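Side-chain contacts in 1-carboxybiuret hydrolase subunit AtzE (Pseudomonas sp., PDB 6C62), which hydrolyses 1-carboxybiuret to urea-1,3-dicarboxylate and ammonia in the bacterial breakdown of atrazine: residues Asn36-Arg41 against Pro70-Asn75; Phe77-Val82 against Ala112-Gly117; Gln105-Ala110 against Leu165-Asp170; Trp185-Thr190 against Leu221-Met226. One frame throughout, in Å; residues are numbered along the deposited sequence.

Interaction 1 (Asn36-Arg41 against Pro70-Asn75)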
loop_
_atom_site.group_PDB
_atom_site.type_symbol
_atom_site.label_atom_id
_atom_site.label_comp_id
_atom_site.label_asym_id
_atom_site.label_seq_id
_atom_site.Cartn_x
_atom_site.Cartn_y
_atom_site.Cartn_z
ATOM N N ASN A 36 31.976 21.169 7.471
ATOM C CA ASN A 36 31.359 20.841 6.190
ATOM C C ASN A 36 29.884 20.375 6.360
ATOM O O ASN A 36 29.479 19.377 5.820
ATOM C CB ASN A 36 32.190 19.791 5.435
ATOM C CG ASN A 36 31.761 19.630 3.993
ATOM O OD1 ASN A 36 31.596 20.609 3.307
ATOM N ND2 ASN A 36 31.649 18.379 3.506
ATOM N N ALA A 37 29.128 21.114 7.154
ATOM C CA ALA A 37 27.692 20.871 7.334
ATOM C C ALA A 37 26.871 21.521 6.239
ATOM O O ALA A 37 25.839 20.956 5.888
ATOM C CB ALA A 37 27.228 21.365 8.679
ATOM N N PHE A 38 27.288 22.647 5.671
ATOM C CA PHE A 38 26.493 23.351 4.667
ATOM C C PHE A 38 26.860 23.036 3.223
ATOM O O PHE A 38 28.024 22.993 2.886
ATOM C CB PHE A 38 26.591 24.870 4.840
ATOM C CG PHE A 38 25.711 25.415 5.920
ATOM C CD1 PHE A 38 26.062 25.274 7.245
ATOM C CD2 PHE A 38 24.534 26.065 5.593
ATOM C CE1 PHE A 38 25.260 25.784 8.267
ATOM C CE2 PHE A 38 23.716 26.578 6.575
ATOM C CZ PHE A 38 24.079 26.429 7.944
ATOM N N THR A 39 25.895 22.855 2.339
ATOM C CA THR A 39 26.145 22.763 0.921
ATOM C C THR A 39 25.700 23.991 0.191
ATOM O O THR A 39 26.028 24.120 -1.018
ATOM C CB THR A 39 25.427 21.556 0.262
ATOM O OG1 THR A 39 24.011 21.532 0.580
ATOM C CG2 THR A 39 26.053 20.257 0.756
ATOM N N CYS A 40 24.892 24.843 0.827
ATOM C CA CYS A 40 24.484 26.065 0.202
ATOM C C CYS A 40 24.076 27.101 1.225
ATOM O O CYS A 40 23.484 26.749 2.233
ATOM C CB CYS A 40 23.456 25.712 -0.830
ATOM S SG CYS A 40 21.828 26.148 -0.473
ATOM N N ARG A 41 24.509 28.317 1.055
ATOM C CA ARG A 41 24.222 29.384 2.039
ATOM C C ARG A 41 23.292 30.400 1.372
ATOM O O ARG A 41 23.666 31.007 0.372
ATOM C CB ARG A 41 25.479 30.064 2.515
ATOM C CG ARG A 41 26.431 29.095 3.157
ATOM C CD ARG A 41 27.713 29.798 3.601
ATOM N NE ARG A 41 28.837 28.862 3.659
ATOM C CZ ARG A 41 30.088 29.163 4.049
ATOM N NH1 ARG A 41 30.433 30.403 4.421
ATOM N NH2 ARG A 41 31.015 28.197 4.036
ATOM N N PRO A 70 17.414 31.693 13.492
ATOM C CA PRO A 70 18.036 31.042 12.331
ATOM C C PRO A 70 17.889 29.532 12.285
ATOM O O PRO A 70 17.854 28.859 13.337
ATOM C CB PRO A 70 19.514 31.366 12.514
ATOM C CG PRO A 70 19.563 32.493 13.466
ATOM C CD PRO A 70 18.420 32.280 14.381
ATOM N N TYR A 71 17.808 28.995 11.065
ATOM C CA TYR A 71 17.694 27.536 10.858
ATOM C C TYR A 71 18.270 27.186 9.496
ATOM O O TYR A 71 18.538 28.088 8.655
ATOM C CB TYR A 71 16.263 27.034 11.013
ATOM C CG TYR A 71 15.347 27.342 9.893
ATOM C CD1 TYR A 71 14.859 28.645 9.704
ATOM C CD2 TYR A 71 14.937 26.363 8.979
ATOM C CE1 TYR A 71 13.989 28.926 8.702
ATOM C CE2 TYR A 71 14.042 26.652 7.956
ATOM C CZ TYR A 71 13.554 27.913 7.817
ATOM O OH TYR A 71 12.696 28.273 6.748
ATOM N N ALA A 72 18.587 25.920 9.356
ATOM C CA ALA A 72 18.992 25.374 8.070
ATOM C C ALA A 72 18.348 24.029 7.849
ATOM O O ALA A 72 17.845 23.390 8.805
ATOM C CB ALA A 72 20.495 25.300 7.984
ATOM N N VAL A 73 18.339 23.570 6.589
ATOM C CA VAL A 73 17.597 22.309 6.260
ATOM C C VAL A 73 18.447 21.318 5.473
ATOM O O VAL A 73 19.243 21.705 4.612
ATOM C CB VAL A 73 16.292 22.636 5.480
ATOM C CG1 VAL A 73 15.437 23.587 6.336
ATOM C CG2 VAL A 73 16.570 23.258 4.130
ATOM N N LYS A 74 18.270 20.035 5.759
ATOM C CA LYS A 74 18.861 18.986 4.948
ATOM C C LYS A 74 18.539 19.226 3.474
ATOM O O LYS A 74 17.414 19.654 3.129
ATOM C CB LYS A 74 18.285 17.669 5.433
ATOM C CG LYS A 74 18.929 16.426 4.857
ATOM C CD LYS A 74 18.269 15.215 5.510
ATOM C CE LYS A 74 18.978 13.937 5.123
ATOM N NZ LYS A 74 18.381 12.804 5.882
ATOM N N ASN A 75 19.530 19.030 2.595
ATOM C CA ASN A 75 19.392 19.465 1.211
ATOM C C ASN A 75 18.499 18.576 0.346
ATOM O O ASN A 75 18.460 18.755 -0.859
ATOM C CB ASN A 75 20.748 19.803 0.605
ATOM C CG ASN A 75 21.617 18.594 0.239
ATOM O OD1 ASN A 75 21.138 17.483 0.077
ATOM N ND2 ASN A 75 22.920 18.829 0.150
#

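Interaction 2 (Phe77-Val82 against Ala112-Gly117)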
loop_
_atom_site.group_PDB
_atom_site.type_symbol
_atom_site.label_atom_id
_atom_site.label_comp_id
_atom_site.label_asym_id
_atom_site.label_seq_id
_atom_site.Cartn_x
_atom_site.Cartn_y
_atom_site.Cartn_z
ATOM N N PHE A 77 15.326 19.064 1.145
ATOM C CA PHE A 77 14.216 19.977 1.228
ATOM C C PHE A 77 14.336 20.992 0.095
ATOM O O PHE A 77 15.423 21.585 -0.115
ATOM C CB PHE A 77 14.117 20.762 2.542
ATOM C CG PHE A 77 13.658 19.966 3.730
ATOM C CD1 PHE A 77 14.522 19.166 4.443
ATOM C CD2 PHE A 77 12.327 20.001 4.129
ATOM C CE1 PHE A 77 14.084 18.424 5.571
ATOM C CE2 PHE A 77 11.877 19.289 5.213
ATOM C CZ PHE A 77 12.758 18.479 5.953
ATOM N N ASP A 78 13.219 21.201 -0.598
ATOM C CA ASP A 78 13.131 22.238 -1.674
ATOM C C ASP A 78 13.222 23.601 -1.024
ATOM O O ASP A 78 12.511 23.880 -0.032
ATOM C CB ASP A 78 11.775 22.193 -2.406
ATOM C CG ASP A 78 11.644 21.032 -3.431
ATOM O OD1 ASP A 78 12.633 20.311 -3.738
ATOM O OD2 ASP A 78 10.495 20.821 -3.927
ATOM N N ILE A 79 14.104 24.417 -1.563
ATOM C CA ILE A 79 14.291 25.816 -1.203
ATOM C C ILE A 79 14.054 26.572 -2.520
ATOM O O ILE A 79 14.698 26.293 -3.543
ATOM C CB ILE A 79 15.697 26.106 -0.666
ATOM C CG1 ILE A 79 15.983 25.332 0.606
ATOM C CG2 ILE A 79 15.831 27.606 -0.402
ATOM C CD1 ILE A 79 17.422 25.415 1.067
ATOM N N GLU A 80 13.096 27.486 -2.503
ATOM C CA GLU A 80 12.750 28.218 -3.706
ATOM C C GLU A 80 13.967 28.844 -4.372
ATOM O O GLU A 80 14.759 29.471 -3.692
ATOM C CB GLU A 80 11.737 29.340 -3.399
ATOM C CG GLU A 80 11.320 30.107 -4.651
ATOM C CD GLU A 80 10.189 31.087 -4.395
ATOM O OE1 GLU A 80 9.682 31.178 -3.243
ATOM O OE2 GLU A 80 9.816 31.781 -5.384
ATOM N N GLY A 81 14.113 28.629 -5.685
ATOM C CA GLY A 81 15.224 29.155 -6.435
ATOM C C GLY A 81 16.499 28.385 -6.375
ATOM O O GLY A 81 17.470 28.786 -7.000
ATOM N N VAL A 82 16.518 27.266 -5.645
ATOM C CA VAL A 82 17.735 26.482 -5.477
ATOM C C VAL A 82 17.408 25.072 -5.976
ATOM O O VAL A 82 16.292 24.569 -5.732
ATOM C CB VAL A 82 18.137 26.416 -3.993
ATOM C CG1 VAL A 82 19.283 25.448 -3.773
ATOM C CG2 VAL A 82 18.414 27.833 -3.442
ATOM N N ALA A 112 10.882 32.290 11.298
ATOM C CA ALA A 112 12.230 31.774 11.260
ATOM C C ALA A 112 12.951 32.211 9.982
ATOM O O ALA A 112 12.343 32.463 8.946
ATOM C CB ALA A 112 12.236 30.280 11.457
ATOM N N VAL A 113 14.265 32.259 10.082
ATOM C CA VAL A 113 15.165 32.793 9.057
ATOM C C VAL A 113 16.086 31.716 8.502
ATOM O O VAL A 113 16.959 31.151 9.231
ATOM C CB VAL A 113 16.024 33.930 9.677
ATOM C CG1 VAL A 113 17.072 34.428 8.701
ATOM C CG2 VAL A 113 15.110 35.083 10.103
ATOM N N LEU A 114 15.969 31.459 7.195
ATOM C CA LEU A 114 16.641 30.335 6.583
ATOM C C LEU A 114 18.052 30.688 6.138
ATOM O O LEU A 114 18.228 31.599 5.315
ATOM C CB LEU A 114 15.833 29.825 5.372
ATOM C CG LEU A 114 16.497 28.708 4.560
ATOM C CD1 LEU A 114 16.525 27.465 5.365
ATOM C CD2 LEU A 114 15.715 28.454 3.311
ATOM N N LEU A 115 19.028 29.929 6.623
ATOM C CA LEU A 115 20.421 30.151 6.312
ATOM C C LEU A 115 20.980 29.252 5.224
ATOM O O LEU A 115 22.029 29.613 4.595
ATOM C CB LEU A 115 21.273 30.009 7.565
ATOM C CG LEU A 115 21.520 31.320 8.293
ATOM C CD1 LEU A 115 20.326 32.209 8.539
ATOM C CD2 LEU A 115 22.062 30.908 9.625
ATOM N N GLY A 116 20.333 28.103 4.976
ATOM C CA GLY A 116 20.656 27.354 3.774
ATOM C C GLY A 116 20.451 25.856 3.877
ATOM O O GLY A 116 19.621 25.388 4.685
ATOM N N GLY A 117 21.167 25.146 3.006
ATOM C CA GLY A 117 20.980 23.696 2.797
ATOM C C GLY A 117 22.172 22.931 3.367
ATOM O O GLY A 117 23.313 23.410 3.299
#

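Interaction 3 (Gln105-Ala110 against Leu165-Asp170)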
loop_
_atom_site.group_PDB
_atom_site.type_symbol
_atom_site.label_atom_id
_atom_site.label_comp_id
_atom_site.label_asym_id
_atom_site.label_seq_id
_atom_site.Cartn_x
_atom_site.Cartn_y
_atom_site.Cartn_z
ATOM N N GLN A 105 8.030 26.557 4.388
ATOM C CA GLN A 105 6.979 27.601 4.345
ATOM C C GLN A 105 6.389 27.846 5.730
ATOM O O GLN A 105 6.181 28.981 6.117
ATOM C CB GLN A 105 5.812 27.248 3.408
ATOM C CG GLN A 105 6.163 27.007 1.919
ATOM C CD GLN A 105 5.020 26.451 0.998
ATOM O OE1 GLN A 105 3.821 26.286 1.396
ATOM N NE2 GLN A 105 5.433 26.075 -0.241
ATOM N N ARG A 106 6.136 26.777 6.486
ATOM C CA ARG A 106 5.578 26.922 7.849
ATOM C C ARG A 106 6.564 27.560 8.845
ATOM O O ARG A 106 6.154 28.383 9.682
ATOM C CB ARG A 106 4.991 25.592 8.305
ATOM C CG ARG A 106 3.752 25.287 7.490
ATOM C CD ARG A 106 3.067 24.023 7.878
ATOM N NE ARG A 106 1.999 23.674 6.944
ATOM C CZ ARG A 106 1.253 22.576 7.097
ATOM N NH1 ARG A 106 1.466 21.735 8.099
ATOM N NH2 ARG A 106 0.300 22.283 6.220
ATOM N N LEU A 107 7.859 27.228 8.724
ATOM C CA LEU A 107 8.851 27.832 9.589
ATOM C C LEU A 107 8.990 29.316 9.246
ATOM O O LEU A 107 9.093 30.152 10.112
ATOM C CB LEU A 107 10.200 27.121 9.529
ATOM C CG LEU A 107 10.220 25.725 10.213
ATOM C CD1 LEU A 107 11.588 25.066 9.966
ATOM C CD2 LEU A 107 9.889 25.769 11.674
ATOM N N LYS A 108 9.030 29.622 7.957
ATOM C CA LYS A 108 9.055 30.995 7.473
ATOM C C LYS A 108 7.849 31.823 8.040
ATOM O O LYS A 108 8.065 32.914 8.559
ATOM C CB LYS A 108 9.067 31.035 5.954
ATOM C CG LYS A 108 8.976 32.434 5.429
ATOM C CD LYS A 108 9.132 32.499 3.927
ATOM C CE LYS A 108 8.164 33.512 3.311
ATOM N NZ LYS A 108 8.721 34.751 2.629
ATOM N N ALA A 109 6.636 31.271 7.964
ATOM C CA ALA A 109 5.418 31.902 8.508
ATOM C C ALA A 109 5.530 32.120 10.008
ATOM O O ALA A 109 4.918 33.026 10.517
ATOM C CB ALA A 109 4.138 31.087 8.199
ATOM N N ALA A 110 6.241 31.240 10.727
ATOM C CA ALA A 110 6.463 31.437 12.131
ATOM C C ALA A 110 7.605 32.439 12.449
ATOM O O ALA A 110 7.870 32.686 13.597
ATOM C CB ALA A 110 6.746 30.092 12.799
ATOM N N LEU A 165 18.443 25.376 15.250
ATOM C CA LEU A 165 17.368 24.518 14.745
ATOM C C LEU A 165 17.763 24.065 13.361
ATOM O O LEU A 165 18.291 24.859 12.561
ATOM C CB LEU A 165 16.082 25.328 14.658
ATOM C CG LEU A 165 14.866 24.717 13.928
ATOM C CD1 LEU A 165 14.333 23.484 14.656
ATOM C CD2 LEU A 165 13.748 25.753 13.850
ATOM N N SER A 166 17.544 22.786 13.079
ATOM C CA SER A 166 17.606 22.340 11.710
ATOM C C SER A 166 16.500 21.344 11.407
ATOM O O SER A 166 15.812 20.861 12.312
ATOM C CB SER A 166 18.972 21.731 11.385
ATOM O OG SER A 166 19.198 20.603 12.195
ATOM N N LEU A 167 16.297 21.093 10.112
ATOM C CA LEU A 167 15.399 20.016 9.661
ATOM C C LEU A 167 16.171 18.877 9.072
ATOM O O LEU A 167 17.107 19.099 8.342
ATOM C CB LEU A 167 14.369 20.523 8.669
ATOM C CG LEU A 167 13.446 21.616 9.128
ATOM C CD1 LEU A 167 12.330 21.808 8.126
ATOM C CD2 LEU A 167 12.870 21.348 10.511
ATOM N N GLY A 168 15.742 17.665 9.401
ATOM C CA GLY A 168 16.252 16.443 8.826
ATOM C C GLY A 168 15.158 15.504 8.360
ATOM O O GLY A 168 13.962 15.862 8.353
ATOM N N SER A 169 15.600 14.314 7.936
ATOM C CA SER A 169 14.700 13.228 7.620
ATOM C C SER A 169 15.160 12.001 8.347
ATOM O O SER A 169 16.335 11.861 8.712
ATOM C CB SER A 169 14.551 12.971 6.104
ATOM O OG SER A 169 15.629 12.247 5.541
ATOM N N ASP A 170 14.199 11.118 8.592
ATOM C CA ASP A 170 14.410 9.878 9.314
ATOM C C ASP A 170 13.508 8.778 8.729
ATOM O O ASP A 170 12.280 8.816 8.851
ATOM C CB ASP A 170 14.126 10.102 10.840
ATOM C CG ASP A 170 14.589 8.904 11.717
ATOM O OD1 ASP A 170 14.293 7.753 11.349
ATOM O OD2 ASP A 170 15.223 9.125 12.787
#

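Interaction 4 (Trp185-Thr190 against Leu221-Met226)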
loop_
_atom_site.group_PDB
_atom_site.type_symbol
_atom_site.label_atom_id
_atom_site.label_comp_id
_atom_site.label_asym_id
_atom_site.label_seq_id
_atom_site.Cartn_x
_atom_site.Cartn_y
_atom_site.Cartn_z
ATOM N N TRP A 185 19.507 17.480 20.253
ATOM C CA TRP A 185 18.153 16.994 20.409
ATOM C C TRP A 185 17.566 16.673 19.021
ATOM O O TRP A 185 17.828 17.381 18.063
ATOM C CB TRP A 185 17.242 18.020 21.101
ATOM C CG TRP A 185 17.559 18.230 22.524
ATOM C CD1 TRP A 185 18.509 19.092 23.062
ATOM C CD2 TRP A 185 16.958 17.572 23.628
ATOM N NE1 TRP A 185 18.508 18.995 24.437
ATOM C CE2 TRP A 185 17.565 18.076 24.808
ATOM C CE3 TRP A 185 15.996 16.573 23.742
ATOM C CZ2 TRP A 185 17.227 17.608 26.073
ATOM C CZ3 TRP A 185 15.667 16.127 24.997
ATOM C CH2 TRP A 185 16.264 16.649 26.136
ATOM N N GLY A 186 16.768 15.614 18.933
ATOM C CA GLY A 186 16.037 15.313 17.709
ATOM C C GLY A 186 14.645 14.795 18.016
ATOM O O GLY A 186 14.409 14.178 19.095
ATOM N N LEU A 187 13.726 15.047 17.076
ATOM C CA LEU A 187 12.394 14.575 17.150
ATOM C C LEU A 187 12.023 13.957 15.814
ATOM O O LEU A 187 12.052 14.646 14.769
ATOM C CB LEU A 187 11.426 15.738 17.458
ATOM C CG LEU A 187 9.910 15.452 17.297
ATOM C CD1 LEU A 187 9.442 14.427 18.301
ATOM C CD2 LEU A 187 9.097 16.743 17.417
ATOM N N LYS A 188 11.672 12.682 15.840
ATOM C CA LYS A 188 11.071 12.003 14.683
ATOM C C LYS A 188 9.625 11.882 15.046
ATOM O O LYS A 188 9.288 11.071 15.897
ATOM C CB LYS A 188 11.683 10.642 14.483
ATOM C CG LYS A 188 11.097 9.951 13.261
ATOM C CD LYS A 188 11.223 8.425 13.246
ATOM C CE LYS A 188 10.441 7.721 14.316
ATOM N NZ LYS A 188 8.999 7.878 14.097
ATOM N N PRO A 189 8.764 12.727 14.481
ATOM C CA PRO A 189 7.368 12.636 14.813
ATOM C C PRO A 189 6.720 11.341 14.297
ATOM O O PRO A 189 7.384 10.492 13.670
ATOM C CB PRO A 189 6.736 13.875 14.131
ATOM C CG PRO A 189 7.902 14.745 13.769
ATOM C CD PRO A 189 8.974 13.737 13.435
ATOM N N THR A 190 5.469 11.167 14.664
ATOM C CA THR A 190 4.669 10.024 14.181
ATOM C C THR A 190 4.691 9.992 12.636
ATOM O O THR A 190 4.637 11.026 11.986
ATOM C CB THR A 190 3.211 10.160 14.620
ATOM O OG1 THR A 190 3.139 10.252 16.053
ATOM C CG2 THR A 190 2.390 9.022 14.126
ATOM N N LEU A 221 8.841 23.967 19.901
ATOM C CA LEU A 221 8.439 25.202 19.184
ATOM C C LEU A 221 8.417 24.964 17.674
ATOM O O LEU A 221 7.494 25.408 17.014
ATOM C CB LEU A 221 9.402 26.395 19.461
ATOM C CG LEU A 221 9.283 26.977 20.870
ATOM C CD1 LEU A 221 10.536 27.713 21.217
ATOM C CD2 LEU A 221 8.106 27.889 21.006
ATOM N N ALA A 222 9.437 24.254 17.158
ATOM C CA ALA A 222 9.556 24.037 15.710
ATOM C C ALA A 222 8.472 23.060 15.256
ATOM O O ALA A 222 7.806 23.267 14.254
ATOM C CB ALA A 222 10.934 23.518 15.396
ATOM N N TYR A 223 8.311 21.989 16.029
ATOM C CA TYR A 223 7.241 21.003 15.802
ATOM C C TYR A 223 5.864 21.675 15.776
ATOM O O TYR A 223 5.119 21.509 14.822
ATOM C CB TYR A 223 7.319 19.910 16.846
ATOM C CG TYR A 223 6.164 18.956 16.909
ATOM C CD1 TYR A 223 5.753 18.266 15.795
ATOM C CD2 TYR A 223 5.460 18.766 18.088
ATOM C CE1 TYR A 223 4.664 17.376 15.854
ATOM C CE2 TYR A 223 4.434 17.845 18.198
ATOM C CZ TYR A 223 4.010 17.172 17.040
ATOM O OH TYR A 223 2.954 16.325 17.096
ATOM N N ASP A 224 5.540 22.484 16.767
ATOM C CA ASP A 224 4.227 23.218 16.732
ATOM C C ASP A 224 4.031 24.121 15.514
ATOM O O ASP A 224 2.993 24.060 14.853
ATOM C CB ASP A 224 3.982 24.005 18.010
ATOM C CG ASP A 224 3.609 23.080 19.214
ATOM O OD1 ASP A 224 3.674 21.773 19.093
ATOM O OD2 ASP A 224 3.308 23.672 20.305
ATOM N N ALA A 225 5.082 24.819 15.124
ATOM C CA ALA A 225 5.051 25.652 13.932
ATOM C C ALA A 225 4.794 24.885 12.629
ATOM O O ALA A 225 4.136 25.424 11.708
ATOM C CB ALA A 225 6.367 26.443 13.838
ATOM N N MET A 226 5.296 23.654 12.570
ATOM C CA MET A 226 5.250 22.833 11.364
ATOM C C MET A 226 3.964 21.942 11.204
ATOM O O MET A 226 3.645 21.456 10.143
ATOM C CB MET A 226 6.492 21.947 11.374
ATOM C CG MET A 226 7.724 22.750 11.077
ATOM S SD MET A 226 9.158 21.683 10.705
ATOM C CE MET A 226 9.470 20.973 12.303
#

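Interaction 1 (Asn36-Arg41 against Pro70-Asn75)
Thr39 and Asn75 are joined by one side-chain hydrogen bond, given by the amide ND2 of Asn75 to the hydroxyl OG1 of Thr39. The two atoms are 2.9 Å apart, and the bond is close to straight (178° at the hydrogen) and lies in the plane of the amide. The two side chains cross at about a right angle. Thr39 sets its hydroxyl between its own backbone N and carbonyl carbon (chi1 52°), which turns OG1 toward Asn75 and leaves the methyl CG2 3.5 Å from ND2. The other end of the amide is engaged as well: Asn75 OD1 accepts from the backbone N of Gly87, so both polar ends of this buried group are bonded and its flip is fixed. A valine in place of Thr39 would probably leave Asn75 ND2 without this acceptor and the amide less firmly held.

Between the two strands runs strand 113-118 of the large mixed sheet, with 38-41 at the sheet's margin; Thr39 and Cys40 both face Gly117 in a classic beta bulge. Strand 70-74 carries Lys74, by similarity a member of the charge relay system of the amidase family, which leaves its backbone away from segment 36-41.

The apolar part of the contact reaches over the intervening strand. Phe38 CE2 comes to 3.7 Å from the methyl CB of Ala72, with CZ of the same ring almost as near, the methyl meeting the ring obliquely. Leu118 touches both Phe38 and Ala72.

Interaction 2 (Phe77-Val82 against Ala112-Gly117)
Ile79 and Leu114 meet obliquely, each leaving its backbone toward the other segment, and a single methyl of the leucine takes up the whole approach. Leu114 CD2 lies 3.8 Å from the branch methyl Ile79 CG2 and 4.1 Å from Ile79 CG1; it rests against the branch and the chain beyond it, with Ile79 CD1 also 4.1 Å away. The isoleucine is spread to suit: CG2 stands anti to the backbone N while CG1 turns beside it (chi1 -62°), and the extended end of the chain (chi2 171°) carries CD1 up to the strand. There Ile79 CD1 comes to 4.2 Å from the carbonyl carbon C of Gly116 and equally close to Gly117 N, where the strand offers bare backbone.

The isoleucine opens a type II beta turn, closed by the bond from Val82 N to Ile79 O, with Gly81 at the position of positive phi. The turn belongs to the loop following strand 70-74 and is pressed on strand 113-118; Val73 of strand 70-74 and Arg45 of helix 43-58 also touch Ile79. An alanine at Ile79 would probably open a gap beside Leu114 CD2 and leave the Gly116-Gly117 backbone without its methyl cover.

Since methyl and methylene groups meet only other carbons and bare glycine backbone, the contact has no directional bond of its own: within it, fit and the burial of apolar surface probably do the holding.

Interaction 3 (Gln105-Ala110 against Leu165-Asp170)
Leu107 is the one residue of the helical segment 105-110 that reaches strand 165-170, and it does so with both of its methyls. Just before it, Arg106 turns to another partner: its NH1 donates to the backbone oxygens of Met226 and Gly228, tying the same helix to the end of helix 216-226. Leu107 itself points at the strand, its CG beside the backbone N (chi1 -72°) and its chain extended. Its CD1 and Leu167 CD1 stand 3.8 Å apart, the two side chains reaching toward each other tip to tip. Leu107 CD1 also lies 4.0 Å from Leu167 CD2, so it sits against both prongs of the strand residue. The other methyl, Leu107 CD2, approaches Leu165 CD2 more loosely, at 4.4 Å. Leu165 and Leu167 alternate with Ser166, which faces the opposite side of the sheet.

Further along, Ala110, just past the helix, still gives its backbone N to Arg106 O. Tyr71 touches both Leu107 and Leu165, and Met226 touches Leu107 and Leu167. This is a helix laid on one face of a mixed beta sheet, the layered alpha/beta build of the amidase core.

Interaction 4 (Trp185-Thr190 against Leu221-Met226)
The backbones of strand 185-188 and helix 216-226 come nearest at Leu187 and Tyr223, whose CA atoms are 8.3 Å apart, a gap the side chains must bridge. Leu187 does most of this with one methyl. Its CD2 lies 3.7 Å from Tyr223 CB and at the same distance from Tyr223 CG, so it rests where the ring joins the chain, obliquely to the ring, while CD1 of the tyrosine ring is a little farther off. Both side chains leave their backbones with CG turned away from N: in Tyr223 (chi1 170°) this swings the ring past the leucine toward the end of the strand. There a second, looser contact forms, Pro189 CB standing 4.4 Å from Tyr223 CE1, again obliquely. The tyrosine thus lies against a strand residue and the proline just beyond the strand, first with its stem and then with its ring. The two side chains of the main pair are inclined to each other, not aligned.

Beside this apolar contact, Lys188 at the strand end makes polar bonds of its own. Lys188 NZ donates to Pro189 O at 3.1 Å, approaching from above the carbonyl plane (38° out of it), and it also bonds to Cys409 O, which gives the buried amine two carbonyl acceptors.

Around the contact, strand 208-213 runs beside 185-188 on one side and 411-416 on the other; Pro211 of the former and Val412 of the latter both touch Leu187. Helix 437-449 closes over the tyrosine, with Glu437 and Leu441 against Tyr223 and Glu437 also touching Pro189.

How the interactions relate
From the N terminus, interaction 1 comes first, closing the loop that holds helix 43-58 and bringing the marginal strand 38-41 to 70-74. Interactions 2 and 3 cross, their segments alternating. Interaction 2 closes the stretch holding helix 102-109 and ties the loop after strand 70-74 to strand 113-118, which lies between those of interaction 1; interaction 3 closes the stretch holding strand 113-118 and helix 152-159 and sets helix 102-109 on strand 165-170. Interaction 4 follows in series, closing round strand 208-213 and fastening helix 216-226 over strand 185-188. All share one mixed sheet, and interaction 3 touches each of the others: Lys74 NZ bonds to Ser169 OG, Ala112 N probably bonds to Leu107 O, and Leu165 packs on Ala222.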